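Local coordinates for protein ORF98 PTP-2 (PDB 6I28) that probably removes phosphate from tyrosine and serine/threonine residues of proteins, as a viral member of the dual-specificity phosphatase family, at residues Ala29-His32 against Phe33-Asn37; Met84-Asn87 against Tyr88-Lys92; Ile125-Glu128 against Gln129-Tyr133. One frame throughout, in Å; residues are numbered along the deposited sequence. Where two conformers were deposited one is given.

Interaction 1 of 3, residues Ala29-His32 against Phe33-Asn37; sequences AMRH and FVRQN
Arg31 and Arg35, one turn apart on helix 27-36, lay their guanidinium groups flat on each other, with centres 4.0 Å apart and planes 17° from parallel. The two chains reach this stack differently. Arg31 runs extended from CG to NE, its CG swung away from its own backbone N, whereas Arg35 bends at chi3 (76°), which turns NE and the guanidinium over the Arg31 group. Lower down, Arg35 CD lies 3.7 Å from Arg31 CG. A hydrogen bond from Arg31 NH1 to the carbonyl of Ala56 fixes one end of the stacked pair.

On the neighbouring flank, Gln36 brings its amide up to the His32 ring, the two planes 71° apart; Gln36 OE1 lies 3.3 Å from His32 CE1, a polar touch without a hydrogen bond. The backbone beneath is regular, Val34 N giving to Met30 O at 2.9 Å. Where the helix ends, Phe33 O is gripped twice, by Asn37 N and, from the opposite face of its carbonyl plane, by Asn37 ND2 at 2.9 Å. That amide nitrogen also sits 3.3 Å above the centre of the Phe33 ring.

Long flexible polar chains suit this outer surface, while Met30 and Val34 pack inward on Leu101. Arg31 NH2 and Arg35 NH1, both donors, approach to 3.2 Å without bonding; the stack, the Ala56 bond and solvent probably offset their repulsion.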
# COMPACT_ATOMS: atom_id res chain seq x y z
N ALA A 29 14.93 13.79 2.97
CA ALA A 29 13.74 14.20 2.25
C ALA A 29 12.51 13.41 2.70
O ALA A 29 11.44 13.97 2.93
CB ALA A 29 13.98 14.04 0.75
N MET A 30 12.63 12.08 2.83
CA MET A 30 11.52 11.26 3.26
C MET A 30 11.07 11.64 4.66
O MET A 30 9.88 11.77 4.93
CB MET A 30 11.94 9.80 3.21
CG MET A 30 10.84 8.85 3.57
SD MET A 30 11.46 7.18 3.72
CE MET A 30 9.96 6.31 3.63
N ARG A 31 12.02 11.81 5.57
CA ARG A 31 11.67 12.23 6.92
C ARG A 31 10.96 13.57 6.91
O ARG A 31 9.95 13.75 7.60
CB ARG A 31 12.94 12.26 7.78
CG ARG A 31 12.73 12.72 9.21
CD ARG A 31 14.07 12.83 9.95
NE ARG A 31 13.99 13.61 11.18
CZ ARG A 31 13.69 13.11 12.37
NH1 ARG A 31 13.45 11.81 12.52
NH2 ARG A 31 13.66 13.92 13.44
N HIS A 32 11.44 14.52 6.10
CA HIS A 32 10.78 15.82 5.99
C HIS A 32 9.34 15.69 5.50
O HIS A 32 8.44 16.33 6.04
CB HIS A 32 11.58 16.69 5.04
CG HIS A 32 11.09 18.10 4.93
ND1 HIS A 32 10.33 18.55 3.86
CD2 HIS A 32 11.28 19.18 5.73
CE1 HIS A 32 10.08 19.84 4.01
NE2 HIS A 32 10.64 20.24 5.14
N PHE A 33 9.10 14.81 4.52
CA PHE A 33 7.74 14.60 4.02
C PHE A 33 6.84 13.98 5.09
O PHE A 33 5.70 14.42 5.30
CB PHE A 33 7.79 13.72 2.79
CG PHE A 33 6.45 13.45 2.19
CD1 PHE A 33 5.59 12.48 2.72
CD2 PHE A 33 6.03 14.19 1.09
CE1 PHE A 33 4.36 12.24 2.16
CE2 PHE A 33 4.81 13.96 0.53
CZ PHE A 33 3.95 12.97 1.07
N VAL A 34 7.34 12.95 5.77
CA VAL A 34 6.57 12.28 6.81
C VAL A 34 6.15 13.26 7.90
O VAL A 34 4.98 13.30 8.31
CB VAL A 34 7.39 11.11 7.38
CG1 VAL A 34 6.85 10.68 8.70
CG2 VAL A 34 7.47 9.97 6.39
N ARG A 35 7.13 14.02 8.43
CA ARG A 35 6.84 14.93 9.54
C ARG A 35 5.98 16.11 9.11
O ARG A 35 5.05 16.50 9.82
CB ARG A 35 8.15 15.40 10.20
CG ARG A 35 8.86 14.24 10.90
CD ARG A 35 10.30 14.58 11.24
NE ARG A 35 10.38 15.48 12.38
CZ ARG A 35 10.48 15.09 13.64
NH1 ARG A 35 10.52 13.80 13.94
NH2 ARG A 35 10.55 16.00 14.60
N GLN A 36 6.26 16.69 7.93
CA GLN A 36 5.47 17.83 7.45
C GLN A 36 4.00 17.45 7.27
O GLN A 36 3.11 18.26 7.56
CB GLN A 36 6.04 18.33 6.13
CG GLN A 36 5.58 19.71 5.73
CD GLN A 36 6.59 20.44 4.81
OE1 GLN A 36 7.37 21.29 5.26
NE2 GLN A 36 6.56 20.10 3.54
N ASN A 37 3.73 16.25 6.78
CA ASN A 37 2.39 15.79 6.40
C ASN A 37 1.68 15.00 7.49
O ASN A 37 0.60 14.45 7.23
CB ASN A 37 2.48 14.96 5.11
CG ASN A 37 2.75 15.82 3.90
OD1 ASN A 37 1.87 16.59 3.50
ND2 ASN A 37 3.96 15.76 3.36

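Interaction 2 of 3, residues Met84-Asn87 against Tyr88-Lys92; sequences MLFN and YLWLK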
# COMPACT_ATOMS: atom_id res chain seq x y z
N MET A 84 -1.91 -9.94 6.62
CA MET A 84 -1.26 -9.23 7.72
C MET A 84 -1.12 -7.74 7.40
O MET A 84 -1.45 -6.87 8.21
CB MET A 84 0.11 -9.88 8.00
CG MET A 84 0.90 -9.27 9.15
SD MET A 84 1.77 -7.75 8.62
CE MET A 84 3.12 -8.43 7.64
N LEU A 85 -0.74 -7.41 6.16
CA LEU A 85 -0.57 -6.01 5.81
C LEU A 85 -1.90 -5.27 5.86
O LEU A 85 -2.00 -4.15 6.36
CB LEU A 85 0.03 -5.91 4.42
CG LEU A 85 1.54 -6.22 4.38
CD1 LEU A 85 1.96 -6.48 2.95
CD2 LEU A 85 2.38 -5.05 5.00
N PHE A 86 -2.94 -5.86 5.28
CA PHE A 86 -4.26 -5.26 5.37
C PHE A 86 -4.69 -4.97 6.80
O PHE A 86 -5.18 -3.86 7.10
CB PHE A 86 -5.33 -6.11 4.69
CG PHE A 86 -6.71 -5.52 4.80
CD1 PHE A 86 -7.14 -4.54 3.92
CD2 PHE A 86 -7.54 -5.84 5.86
CE1 PHE A 86 -8.35 -3.98 4.07
CE2 PHE A 86 -8.75 -5.25 6.00
CZ PHE A 86 -9.17 -4.37 5.05
N ASN A 87 -4.53 -5.95 7.69
CA ASN A 87 -4.95 -5.80 9.07
C ASN A 87 -4.12 -4.75 9.78
O ASN A 87 -4.67 -3.98 10.57
CB ASN A 87 -4.84 -7.12 9.77
CG ASN A 87 -5.92 -8.05 9.35
OD1 ASN A 87 -7.03 -7.63 9.10
ND2 ASN A 87 -5.61 -9.33 9.27
N TYR A 88 -2.83 -4.65 9.46
CA TYR A 88 -2.02 -3.57 10.00
C TYR A 88 -2.57 -2.20 9.59
O TYR A 88 -2.79 -1.30 10.41
CB TYR A 88 -0.59 -3.74 9.55
CG TYR A 88 0.35 -2.72 10.10
CD1 TYR A 88 0.91 -2.86 11.37
CD2 TYR A 88 0.69 -1.59 9.37
CE1 TYR A 88 1.78 -1.92 11.83
CE2 TYR A 88 1.57 -0.66 9.84
CZ TYR A 88 2.13 -0.83 11.08
OH TYR A 88 2.99 0.17 11.50
N LEU A 89 -2.86 -2.05 8.29
CA LEU A 89 -3.41 -0.76 7.86
C LEU A 89 -4.73 -0.47 8.57
O LEU A 89 -4.97 0.64 9.03
CB LEU A 89 -3.62 -0.81 6.37
CG LEU A 89 -2.32 -0.85 5.52
CD1 LEU A 89 -2.78 -1.19 4.08
CD2 LEU A 89 -1.54 0.40 5.54
N TRP A 90 -5.63 -1.46 8.61
CA TRP A 90 -6.95 -1.28 9.19
C TRP A 90 -6.84 -0.87 10.67
O TRP A 90 -7.48 0.09 11.11
CB TRP A 90 -7.76 -2.55 8.97
CG TRP A 90 -9.26 -2.24 9.08
CD1 TRP A 90 -10.12 -1.91 8.03
CD2 TRP A 90 -10.02 -2.17 10.25
NE1 TRP A 90 -11.35 -1.67 8.50
CE2 TRP A 90 -11.33 -1.81 9.87
CE3 TRP A 90 -9.73 -2.38 11.60
CZ2 TRP A 90 -12.33 -1.65 10.78
CZ3 TRP A 90 -10.72 -2.22 12.49
CH2 TRP A 90 -12.02 -1.86 12.09
N LEU A 91 -5.92 -1.48 11.41
CA LEU A 91 -5.82 -1.18 12.83
C LEU A 91 -5.16 0.18 13.08
O LEU A 91 -5.55 0.89 14.03
CB LEU A 91 -5.08 -2.31 13.54
CG LEU A 91 -5.76 -3.68 13.50
CD1 LEU A 91 -4.77 -4.82 13.85
CD2 LEU A 91 -6.97 -3.70 14.47
N LYS A 92 -4.19 0.56 12.25
CA LYS A 92 -3.58 1.89 12.36
C LYS A 92 -4.54 2.98 11.96
O LYS A 92 -4.61 4.03 12.60
CB LYS A 92 -2.31 1.96 11.53
CG LYS A 92 -1.15 1.12 12.17
CD LYS A 92 -0.68 1.54 13.58
CE LYS A 92 0.36 0.55 14.09
NZ LYS A 92 0.84 1.00 15.43
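Phe86 and Trp90, a turn apart on helix 82-95, run side by side in the same direction, and their rings meet obliquely, with Phe86 CZ 4.0 Å from Trp90 CD1 and planes 32° apart. Both side chains leave the helix with CG turned away from the backbone N (chi1 179° and -159°), which carries the two aromatic groups out along the same flank. Tyr118 of helix 110-123 touches both, and Arg121 makes a cation-pi contact with Phe86.

The tight part lies on the inner side. Leu85 and Leu89 are buried, and both press on Leu114; branched, purely apolar side chains suit a helix face closed in by another helix. Between them the Leu89 N to Leu85 O bond measures 3.0 Å, and Leu89 CG packs 3.4 Å from that same oxygen. Tyr88 lays its ring against strands 41-46 and 64-68, while Lys92 CG lies 3.9 Å above the plane of the ring. Met84, at the margin, rests on strand 64-68.

The side with Asn87 and Leu91 is looser. Asn87 ND2 makes a weak hydrogen bond to Glu83, and Leu91 N donates to Asn87 O at 2.9 Å. The chemistry is therefore divided: apolar and aromatic groups bind the helix to its neighbours, while Tyr88 OH bonds to the carbonyl of Gly62 and Lys92 forms salt bridges with Glu96 and Asp63.

Interaction 3 of 3, residues Ile125-Glu128 against Gln129-Tyr133; sequences IDYE and QAFQY
An N-cap begins helix 127-137, a helix of the phosphatase catalytic domain. Asp126 is the capping residue: its OD1 accepts from Gln129 N at 2.9 Å, on the syn side but 29° out of the carboxylate plane. With chi1 at 66°, CG stands between the backbone N and the carbonyl carbon, which turns the short carboxylate back over the first turn. Aspartate suits the place because it can reach an amide that has no preceding carbonyl in the helix, and its negative charge would probably be stabilised by the helix dipole. Ala130 N donates to Asp126 O at 3.0 Å, completing the first turn.

A water joins the same two residues from another direction, accepting from Asp126 N and donating to Gln129 OE1. The Gln129 chain, extended beyond CG, crosses Ile125 at about a right angle, so that its amide rests against the isoleucine branch, NE2 3.8 Å from CG2. The other arm of Ile125 reaches Ala130, whose methyl carbon CB makes an ordinary apolar contact with Ile125 CD1 at 4.1 Å.

Further along, Phe131 CB sits over the face of the Tyr127 ring, 4.0 Å from its centroid, in a CH-pi contact. The rings themselves are nearly parallel, 16° apart, but slid so far that they barely overlap. On the exposed flank Glu128 and Gln132 run alongside each other.

Ala130 packs against Ile116, Ile119 and Met120 of helix 110-123; a small side chain suits a position facing another helix. Tyr127 reaches to helix 144-151, touching Val147, Leu150 and Lys151, while Phe131 leans on the loop residues Val140 and Pro142.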
# COMPACT_ATOMS: atom_id res chain seq x y z
N ILE A 125 -15.05 -2.95 -3.64
CA ILE A 125 -15.10 -2.60 -5.05
C ILE A 125 -14.00 -3.38 -5.78
O ILE A 125 -13.03 -3.81 -5.18
CB ILE A 125 -14.95 -1.07 -5.31
CG1 ILE A 125 -13.58 -0.54 -4.87
CG2 ILE A 125 -15.99 -0.28 -4.55
CD1 ILE A 125 -13.40 1.02 -5.04
N ASP A 126 -14.16 -3.55 -7.09
CA ASP A 126 -13.25 -4.44 -7.80
C ASP A 126 -11.94 -3.74 -8.16
O ASP A 126 -11.76 -2.55 -7.93
CB ASP A 126 -13.91 -4.99 -9.07
CG ASP A 126 -14.19 -3.92 -10.09
OD1 ASP A 126 -13.83 -2.73 -9.93
OD2 ASP A 126 -14.79 -4.28 -11.08
N TYR A 127 -11.02 -4.50 -8.76
CA TYR A 127 -9.70 -3.95 -9.04
C TYR A 127 -9.76 -2.73 -9.95
O TYR A 127 -9.14 -1.71 -9.67
CB TYR A 127 -8.79 -4.99 -9.64
CG TYR A 127 -7.50 -4.39 -10.17
CD1 TYR A 127 -6.47 -4.12 -9.31
CD2 TYR A 127 -7.32 -4.08 -11.52
CE1 TYR A 127 -5.29 -3.57 -9.75
CE2 TYR A 127 -6.10 -3.52 -11.96
CZ TYR A 127 -5.10 -3.27 -11.07
OH TYR A 127 -3.91 -2.71 -11.46
N GLU A 128 -10.50 -2.83 -11.06
CA GLU A 128 -10.48 -1.74 -12.03
C GLU A 128 -11.03 -0.45 -11.42
O GLU A 128 -10.49 0.63 -11.65
CB GLU A 128 -11.27 -2.12 -13.28
CG GLU A 128 -10.36 -2.62 -14.44
CD GLU A 128 -9.42 -1.55 -14.97
OE1 GLU A 128 -9.91 -0.41 -15.21
OE2 GLU A 128 -8.20 -1.83 -15.13
N GLN A 129 -12.08 -0.54 -10.60
CA GLN A 129 -12.59 0.65 -9.94
C GLN A 129 -11.58 1.23 -8.94
O GLN A 129 -11.36 2.44 -8.89
CB GLN A 129 -13.90 0.34 -9.21
CG GLN A 129 -14.69 1.58 -8.88
CD GLN A 129 -16.02 1.26 -8.26
OE1 GLN A 129 -16.60 0.20 -8.51
NE2 GLN A 129 -16.50 2.15 -7.41
N ALA A 130 -10.99 0.38 -8.10
CA ALA A 130 -10.01 0.91 -7.19
C ALA A 130 -8.78 1.42 -7.91
O ALA A 130 -8.16 2.40 -7.46
CB ALA A 130 -9.62 -0.16 -6.16
N PHE A 131 -8.35 0.74 -8.97
CA PHE A 131 -7.15 1.17 -9.67
C PHE A 131 -7.38 2.56 -10.26
O PHE A 131 -6.55 3.45 -10.12
CB PHE A 131 -6.78 0.16 -10.75
CG PHE A 131 -5.84 0.71 -11.79
CD1 PHE A 131 -4.49 0.87 -11.57
CD2 PHE A 131 -6.34 1.07 -13.03
CE1 PHE A 131 -3.66 1.40 -12.56
CE2 PHE A 131 -5.51 1.61 -14.01
CZ PHE A 131 -4.20 1.78 -13.79
N GLN A 132 -8.50 2.76 -10.95
CA GLN A 132 -8.75 4.09 -11.49
C GLN A 132 -8.79 5.17 -10.41
O GLN A 132 -8.25 6.26 -10.63
CB GLN A 132 -10.04 4.10 -12.33
CG GLN A 132 -10.02 3.12 -13.52
CD GLN A 132 -9.14 3.59 -14.71
OE1 GLN A 132 -8.67 2.78 -15.51
NE2 GLN A 132 -8.90 4.89 -14.79
N TYR A 133 -9.39 4.89 -9.26
CA TYR A 133 -9.39 5.90 -8.19
C TYR A 133 -7.95 6.27 -7.82
O TYR A 133 -7.59 7.46 -7.77
CB TYR A 133 -10.17 5.42 -6.96
CG TYR A 133 -10.22 6.50 -5.88
CD1 TYR A 133 -11.22 7.48 -5.87
CD2 TYR A 133 -9.22 6.58 -4.90
CE1 TYR A 133 -11.25 8.49 -4.92
CE2 TYR A 133 -9.24 7.59 -3.93
CZ TYR A 133 -10.25 8.54 -3.94
OH TYR A 133 -10.25 9.55 -2.98
O HOH W 1 -16.72 -2.81 -7.98

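How the interactions relate
The three contacts follow one another along the chain: interaction 1 on helix 27-36, interaction 2 on helix 82-95 and interaction 3 at the start of helix 127-137. Their centres lie about 22 Å (1 to 2), about 20 Å (2 to 3) and about 28 Å (1 to 3) apart, and none touches another. Interactions 1 and 3 fall on opposite sides of the chain's centre. Side chains of helix 27-36 meet the five-stranded mixed sheet at strand 100-103, those of helix 82-95 at strands 41-46 and 64-68. Helix 127-137 packs instead on helices, sharing helix 110-123 with interaction 2. All belong to one dual-specificity phosphatase catalytic domain.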